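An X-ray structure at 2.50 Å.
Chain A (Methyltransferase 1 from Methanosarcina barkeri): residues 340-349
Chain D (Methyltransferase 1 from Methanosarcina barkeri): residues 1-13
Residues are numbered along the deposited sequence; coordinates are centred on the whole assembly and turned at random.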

ATOM      1  N   MET A 340      -3.732  -3.448  18.468  1.00  5.80           N
ATOM      2  CA  MET A 340      -3.882  -2.514  19.563  1.00  5.65           C
ATOM      3  C   MET A 340      -5.060  -2.973  20.407  1.00  5.98           C
ATOM      4  O   MET A 340      -4.928  -3.041  21.621  1.00  6.76           O
ATOM      5  CB  MET A 340      -4.029  -1.076  19.057  1.00  5.77           C
ATOM      6  CG  MET A 340      -2.678  -0.410  18.699  1.00  4.61           C
ATOM      7  SD  MET A 340      -2.877   1.310  18.155  1.00  5.41           S
ATOM      8  CE  MET A 340      -3.570   1.117  16.501  1.00  2.15           C
ATOM      9  N   ASN A 341      -6.186  -3.342  19.786  1.00  5.38           N
ATOM     10  CA  ASN A 341      -7.373  -3.649  20.575  1.00  5.43           C
ATOM     11  C   ASN A 341      -7.205  -4.890  21.410  1.00  5.68           C
ATOM     12  O   ASN A 341      -7.787  -4.968  22.481  1.00  6.05           O
ATOM     13  CB  ASN A 341      -8.643  -3.705  19.729  1.00  5.01           C
ATOM     14  CG  ASN A 341      -8.958  -2.376  19.044  1.00  7.38           C
ATOM     15  OD1 ASN A 341      -8.440  -1.294  19.439  1.00  8.57           O
ATOM     16  ND2 ASN A 341      -9.839  -2.432  18.027  1.00  4.87           N
ATOM     17  N   THR A 342      -6.397  -5.849  20.931  1.00  6.03           N
ATOM     18  CA  THR A 342      -6.056  -7.072  21.682  1.00  5.36           C
ATOM     19  C   THR A 342      -5.217  -6.745  22.935  1.00  5.77           C
ATOM     20  O   THR A 342      -5.345  -7.401  23.981  1.00  6.30           O
ATOM     21  CB  THR A 342      -5.249  -8.067  20.765  1.00  5.01           C
ATOM     22  OG1 THR A 342      -6.031  -8.422  19.629  1.00  3.99           O
ATOM     23  CG2 THR A 342      -4.857  -9.349  21.498  1.00  3.15           C
ATOM     24  N   ALA A 343      -4.314  -5.774  22.789  1.00  5.67           N
ATOM     25  CA  ALA A 343      -3.512  -5.239  23.889  1.00  5.57           C
ATOM     26  C   ALA A 343      -4.430  -4.672  24.962  1.00  5.39           C
ATOM     27  O   ALA A 343      -4.271  -4.957  26.163  1.00  6.27           O
ATOM     28  CB  ALA A 343      -2.553  -4.168  23.379  1.00  4.70           C
ATOM     29  N   LEU A 344      -5.412  -3.901  24.537  1.00  4.79           N
ATOM     30  CA  LEU A 344      -6.341  -3.326  25.482  1.00  5.29           C
ATOM     31  C   LEU A 344      -7.112  -4.430  26.213  1.00  5.73           C
ATOM     32  O   LEU A 344      -7.204  -4.443  27.441  1.00  5.83           O
ATOM     33  CB  LEU A 344      -7.296  -2.354  24.781  1.00  4.38           C
ATOM     34  CG  LEU A 344      -6.717  -0.997  24.381  1.00  5.30           C
ATOM     35  CD1 LEU A 344      -7.550  -0.422  23.221  1.00  6.46           C
ATOM     36  CD2 LEU A 344      -6.648   0.034  25.595  1.00  3.61           C
ATOM     37  N   GLU A 345      -7.639  -5.376  25.453  1.00  5.96           N
ATOM     38  CA  GLU A 345      -8.484  -6.399  26.018  1.00  6.62           C
ATOM     39  C   GLU A 345      -7.729  -7.253  27.054  1.00  6.66           C
ATOM     40  O   GLU A 345      -8.314  -7.766  28.010  1.00  6.66           O
ATOM     41  CB  GLU A 345      -9.079  -7.240  24.878  1.00  6.68           C
ATOM     42  CG  GLU A 345     -10.026  -6.414  24.007  1.00  7.97           C
ATOM     43  CD  GLU A 345     -11.168  -5.765  24.814  1.00 10.21           C
ATOM     44  OE1 GLU A 345     -11.721  -6.397  25.752  1.00 10.64           O
ATOM     45  OE2 GLU A 345     -11.541  -4.634  24.484  1.00 11.67           O
ATOM     46  N   THR A 346      -6.428  -7.371  26.877  1.00  6.28           N
ATOM     47  CA  THR A 346      -5.647  -8.223  27.733  1.00  6.72           C
ATOM     48  C   THR A 346      -4.806  -7.397  28.686  1.00  7.42           C
ATOM     49  O   THR A 346      -3.942  -7.946  29.362  1.00  6.57           O
ATOM     50  CB  THR A 346      -4.731  -9.178  26.910  1.00  7.24           C
ATOM     51  OG1 THR A 346      -3.801  -8.411  26.102  1.00  6.61           O
ATOM     52  CG2 THR A 346      -5.589 -10.106  26.047  1.00  5.05           C
ATOM     53  N   LYS A 347      -5.076  -6.084  28.762  1.00  8.41           N
ATOM     54  CA  LYS A 347      -4.381  -5.207  29.714  1.00  9.36           C
ATOM     55  C   LYS A 347      -2.884  -5.139  29.382  1.00  9.08           C
ATOM     56  O   LYS A 347      -2.047  -5.114  30.285  1.00  9.05           O
ATOM     57  CB  LYS A 347      -4.550  -5.684  31.177  1.00  9.46           C
ATOM     58  CG  LYS A 347      -5.816  -5.206  31.913  1.00 13.96           C
ATOM     59  CD  LYS A 347      -7.089  -5.811  31.390  1.00 20.92           C
ATOM     60  CE  LYS A 347      -8.335  -4.946  31.733  1.00 29.28           C
ATOM     61  NZ  LYS A 347      -8.687  -4.800  33.216  1.00 32.22           N
ATOM     62  N   ASN A 348      -2.543  -5.156  28.102  1.00  8.28           N
ATOM     63  CA  ASN A 348      -1.146  -5.088  27.744  1.00  8.64           C
ATOM     64  C   ASN A 348      -0.902  -3.867  26.924  1.00  8.32           C
ATOM     65  O   ASN A 348       0.169  -3.724  26.346  1.00  8.18           O
ATOM     66  CB  ASN A 348      -0.678  -6.342  26.984  1.00  8.71           C
ATOM     67  CG  ASN A 348      -0.531  -7.553  27.884  1.00  9.61           C
ATOM     68  OD1 ASN A 348      -1.288  -8.520  27.769  1.00 12.71           O
ATOM     69  ND2 ASN A 348       0.463  -7.522  28.770  1.00  6.01           N
ATOM     70  N   ASP A 349      -1.890  -2.973  26.874  1.00  8.19           N
ATOM     71  CA  ASP A 349      -1.737  -1.746  26.088  1.00  8.49           C
ATOM     72  C   ASP A 349      -0.527  -0.866  26.471  1.00  8.71           C
ATOM     73  O   ASP A 349       0.162  -0.328  25.587  1.00  8.82           O
ATOM     74  CB  ASP A 349      -3.017  -0.940  26.049  1.00  8.32           C
ATOM     75  CG  ASP A 349      -3.499  -0.541  27.427  1.00 10.33           C
ATOM     76  OD1 ASP A 349      -3.926  -1.421  28.228  1.00 10.98           O
ATOM     77  OD2 ASP A 349      -3.461   0.681  27.695  1.00 10.16           O
TER
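Chain D (1-13) MLDFTEASLKKVL

Chain D approaches chain A as an extended arm, Leu D2 to Thr D5, followed by a helix from Glu D6 to Val D12. That helix runs nearly antiparallel to the chain A helix that ends at Glu A345: the angle between their N-to-C directions is 162°, with a closest axis approach of 10.1 Å. The register runs in the same antiparallel sense. Val D12 lies by Asn A341 (CA to CA 6.5 Å), Ser D8 by Glu A345 (5.8 Å between CA atoms), and Phe D4 by Thr A346 (CA to CA 7.0 Å).

Glu A345 is the residue most covered, and its carboxylate reads one side of the D helix. Ser D8 OG donates to Glu A345 OE1 at 2.6 Å, while Lys D11 NZ forms a salt bridge with Glu A345 OE2 at 2.7 Å. Both partners point their CA-to-CB bonds toward chain A, three residues apart, so a single acid with chi1 and chi2 both m serves them together. The aliphatic part of the same side chain packs too: Glu A345 CG lies 3.7 Å from Val D12 CG2, and Glu A345 CB 3.9 Å from Phe D4 CE2.

The CA-to-CB bond of Phe D4 points sideways to chain A, but the end of the side chain comes nearer. Thr A342 OG1 meets the ring edge, 3.6 Å from Phe D4 CZ. Leu D2 reaches Thr A346, where the A helix has ended, with Leu D2 CD1 4.1 Å from Thr A346 OG1; that hydroxyl is itself tied back to Thr A342 O at 2.8 Å.

Chain D prepares its own helix start: Thr D5 OG1 caps it by accepting from Ser D8 N at 3.0 Å. At the other end one water bridges the chains, accepting from Asn A341 ND2 at 3.0 Å and donating to Val D12 O at 2.8 Å. The rule is charge and hydroxyl on one acid, with hydrophobic groups packed alongside.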

ATOM      1  N   MET D   1       0.570 -18.350  27.591  1.00 20.44           N
ATOM      2  CA  MET D   1       0.110 -17.461  26.485  1.00 19.49           C
ATOM      3  C   MET D   1      -1.239 -16.778  26.764  1.00 18.59           C
ATOM      4  O   MET D   1      -2.075 -17.298  27.534  1.00 20.69           O
ATOM      5  CB  MET D   1      -0.024 -18.301  25.231  1.00 20.33           C
ATOM      6  CG  MET D   1      -1.152 -19.287  25.229  1.00 19.82           C
ATOM      7  SD  MET D   1      -1.519 -19.472  23.458  1.00 26.08           S
ATOM      8  CE  MET D   1      -0.047 -20.332  22.966  1.00 26.52           C
ATOM      9  N   LEU D   2      -1.472 -15.661  26.098  1.00 15.68           N
ATOM     10  CA  LEU D   2      -2.700 -14.885  26.246  1.00 13.28           C
ATOM     11  C   LEU D   2      -3.917 -15.540  25.658  1.00 11.81           C
ATOM     12  O   LEU D   2      -3.827 -16.203  24.640  1.00 11.71           O
ATOM     13  CB  LEU D   2      -2.542 -13.525  25.567  1.00 12.51           C
ATOM     14  CG  LEU D   2      -1.362 -12.725  26.108  1.00 11.94           C
ATOM     15  CD1 LEU D   2      -1.165 -11.448  25.272  1.00  8.85           C
ATOM     16  CD2 LEU D   2      -1.484 -12.457  27.624  1.00  5.02           C
ATOM     17  N   ASP D   3      -5.062 -15.329  26.298  1.00 10.63           N
ATOM     18  CA  ASP D   3      -6.369 -15.634  25.688  1.00 10.17           C
ATOM     19  C   ASP D   3      -7.397 -14.518  25.965  1.00  9.69           C
ATOM     20  O   ASP D   3      -7.222 -13.736  26.897  1.00  8.74           O
ATOM     21  CB  ASP D   3      -6.901 -16.999  26.153  1.00  9.30           C
ATOM     22  CG  ASP D   3      -8.049 -17.498  25.307  1.00  9.56           C
ATOM     23  OD1 ASP D   3      -8.951 -18.151  25.864  1.00 11.71           O
ATOM     24  OD2 ASP D   3      -8.085 -17.250  24.087  1.00  8.57           O
ATOM     25  N   PHE D   4      -8.451 -14.457  25.145  1.00  9.37           N
ATOM     26  CA  PHE D   4      -9.589 -13.549  25.350  1.00  9.20           C
ATOM     27  C   PHE D   4     -10.651 -14.072  26.343  1.00  9.26           C
ATOM     28  O   PHE D   4     -10.845 -15.279  26.459  1.00 10.27           O
ATOM     29  CB  PHE D   4     -10.320 -13.341  24.025  1.00  9.08           C
ATOM     30  CG  PHE D   4      -9.636 -12.418  23.082  1.00  7.41           C
ATOM     31  CD1 PHE D   4      -9.655 -12.683  21.726  1.00  4.95           C
ATOM     32  CD2 PHE D   4      -8.970 -11.275  23.547  1.00  6.58           C
ATOM     33  CE1 PHE D   4      -9.031 -11.806  20.821  1.00  6.14           C
ATOM     34  CE2 PHE D   4      -8.329 -10.402  22.652  1.00  3.77           C
ATOM     35  CZ  PHE D   4      -8.363 -10.662  21.298  1.00  2.75           C
ATOM     36  N   THR D   5     -11.361 -13.164  27.015  1.00  7.91           N
ATOM     37  CA  THR D   5     -12.708 -13.459  27.523  1.00  6.78           C
ATOM     38  C   THR D   5     -13.659 -13.489  26.339  1.00  7.29           C
ATOM     39  O   THR D   5     -13.343 -12.941  25.276  1.00  6.79           O
ATOM     40  CB  THR D   5     -13.240 -12.356  28.461  1.00  6.45           C
ATOM     41  OG1 THR D   5     -13.286 -11.111  27.749  1.00  5.34           O
ATOM     42  CG2 THR D   5     -12.389 -12.222  29.724  1.00  3.96           C
ATOM     43  N   GLU D   6     -14.827 -14.111  26.521  1.00  7.95           N
ATOM     44  CA  GLU D   6     -15.926 -14.017  25.536  1.00  9.03           C
ATOM     45  C   GLU D   6     -16.273 -12.564  25.150  1.00  8.51           C
ATOM     46  O   GLU D   6     -16.343 -12.243  23.975  1.00  8.14           O
ATOM     47  CB  GLU D   6     -17.169 -14.770  26.025  1.00  9.27           C
ATOM     48  CG  GLU D   6     -16.860 -16.230  26.335  1.00 15.10           C
ATOM     49  CD  GLU D   6     -18.084 -17.094  26.642  1.00 22.27           C
ATOM     50  OE1 GLU D   6     -18.928 -16.720  27.491  1.00 25.35           O
ATOM     51  OE2 GLU D   6     -18.188 -18.189  26.051  1.00 26.68           O
ATOM     52  N   ALA D   7     -16.460 -11.687  26.138  1.00  7.96           N
ATOM     53  CA  ALA D   7     -16.751 -10.274  25.839  1.00  8.12           C
ATOM     54  C   ALA D   7     -15.684  -9.560  25.005  1.00  7.66           C
ATOM     55  O   ALA D   7     -16.039  -8.803  24.091  1.00  7.67           O
ATOM     56  CB  ALA D   7     -17.070  -9.467  27.138  1.00  7.47           C
ATOM     57  N   SER D   8     -14.404  -9.787  25.332  1.00  7.09           N
ATOM     58  CA  SER D   8     -13.278  -9.256  24.552  1.00  7.54           C
ATOM     59  C   SER D   8     -13.287  -9.690  23.089  1.00  8.39           C
ATOM     60  O   SER D   8     -13.223  -8.835  22.167  1.00  8.56           O
ATOM     61  CB  SER D   8     -11.953  -9.680  25.155  1.00  7.33           C
ATOM     62  OG  SER D   8     -11.650  -8.896  26.273  1.00  7.28           O
ATOM     63  N   LEU D   9     -13.364 -11.007  22.865  1.00  8.30           N
ATOM     64  CA  LEU D   9     -13.384 -11.506  21.510  1.00  9.18           C
ATOM     65  C   LEU D   9     -14.497 -10.810  20.753  1.00  9.81           C
ATOM     66  O   LEU D   9     -14.279 -10.340  19.639  1.00  9.74           O
ATOM     67  CB  LEU D   9     -13.578 -13.040  21.453  1.00  9.78           C
ATOM     68  CG  LEU D   9     -13.230 -13.872  20.194  1.00  9.62           C
ATOM     69  CD1 LEU D   9     -14.173 -14.986  20.097  1.00 10.11           C
ATOM     70  CD2 LEU D   9     -13.206 -13.162  18.865  1.00  6.88           C
ATOM     71  N   LYS D  10     -15.686 -10.761  21.351  1.00 10.65           N
ATOM     72  CA  LYS D  10     -16.862 -10.193  20.703  1.00 12.16           C
ATOM     73  C   LYS D  10     -16.580  -8.741  20.267  1.00 12.14           C
ATOM     74  O   LYS D  10     -16.983  -8.340  19.167  1.00 12.56           O
ATOM     75  CB  LYS D  10     -18.072 -10.284  21.641  1.00 13.30           C
ATOM     76  CG  LYS D  10     -19.414  -9.872  21.037  1.00 16.54           C
ATOM     77  CD  LYS D  10     -20.549 -10.660  21.732  1.00 23.42           C
ATOM     78  CE  LYS D  10     -21.952 -10.324  21.177  1.00 25.24           C
ATOM     79  NZ  LYS D  10     -22.375  -8.945  21.556  1.00 26.41           N
ATOM     80  N   LYS D  11     -15.825  -8.002  21.083  1.00 10.31           N
ATOM     81  CA  LYS D  11     -15.397  -6.642  20.746  1.00 10.02           C
ATOM     82  C   LYS D  11     -14.332  -6.527  19.662  1.00  9.21           C
ATOM     83  O   LYS D  11     -14.289  -5.527  18.936  1.00  8.15           O
ATOM     84  CB  LYS D  11     -14.833  -5.922  21.981  1.00 10.24           C
ATOM     85  CG  LYS D  11     -15.858  -5.232  22.885  1.00 12.26           C
ATOM     86  CD  LYS D  11     -15.206  -4.503  24.094  1.00 13.12           C
ATOM     87  CE  LYS D  11     -14.380  -3.303  23.661  1.00 14.33           C
ATOM     88  NZ  LYS D  11     -13.505  -2.798  24.807  1.00 17.59           N
ATOM     89  N   VAL D  12     -13.434  -7.515  19.601  1.00  8.63           N
ATOM     90  CA  VAL D  12     -12.264  -7.443  18.705  1.00  7.20           C
ATOM     91  C   VAL D  12     -12.548  -7.784  17.233  1.00  7.07           C
ATOM     92  O   VAL D  12     -12.000  -7.152  16.333  1.00  8.06           O
ATOM     93  CB  VAL D  12     -11.053  -8.261  19.257  1.00  7.09           C
ATOM     94  CG1 VAL D  12      -9.946  -8.376  18.192  1.00  5.57           C
ATOM     95  CG2 VAL D  12     -10.508  -7.621  20.528  1.00  4.15           C
ATOM     96  N   LEU D  13     -13.386  -8.768  16.960  1.00  6.16           N
ATOM     97  CA  LEU D  13     -13.658  -9.101  15.568  1.00  6.21           C
ATOM     98  C   LEU D  13     -15.055  -9.707  15.525  1.00  6.77           C
ATOM     99  O   LEU D  13     -15.624  -9.991  16.560  1.00  6.86           O
ATOM    100  CB  LEU D  13     -12.593 -10.092  15.028  1.00  5.58           C
ATOM    101  CG  LEU D  13     -12.495 -11.445  15.776  1.00  4.99           C
ATOM    102  CD1 LEU D  13     -13.522 -12.459  15.247  1.00  2.00           C
ATOM    103  CD2 LEU D  13     -11.096 -12.070  15.781  1.00  3.72           C
TER
HETATM  104  O   HOH W   1     -10.454  -4.791  16.359  1.00  2.00           O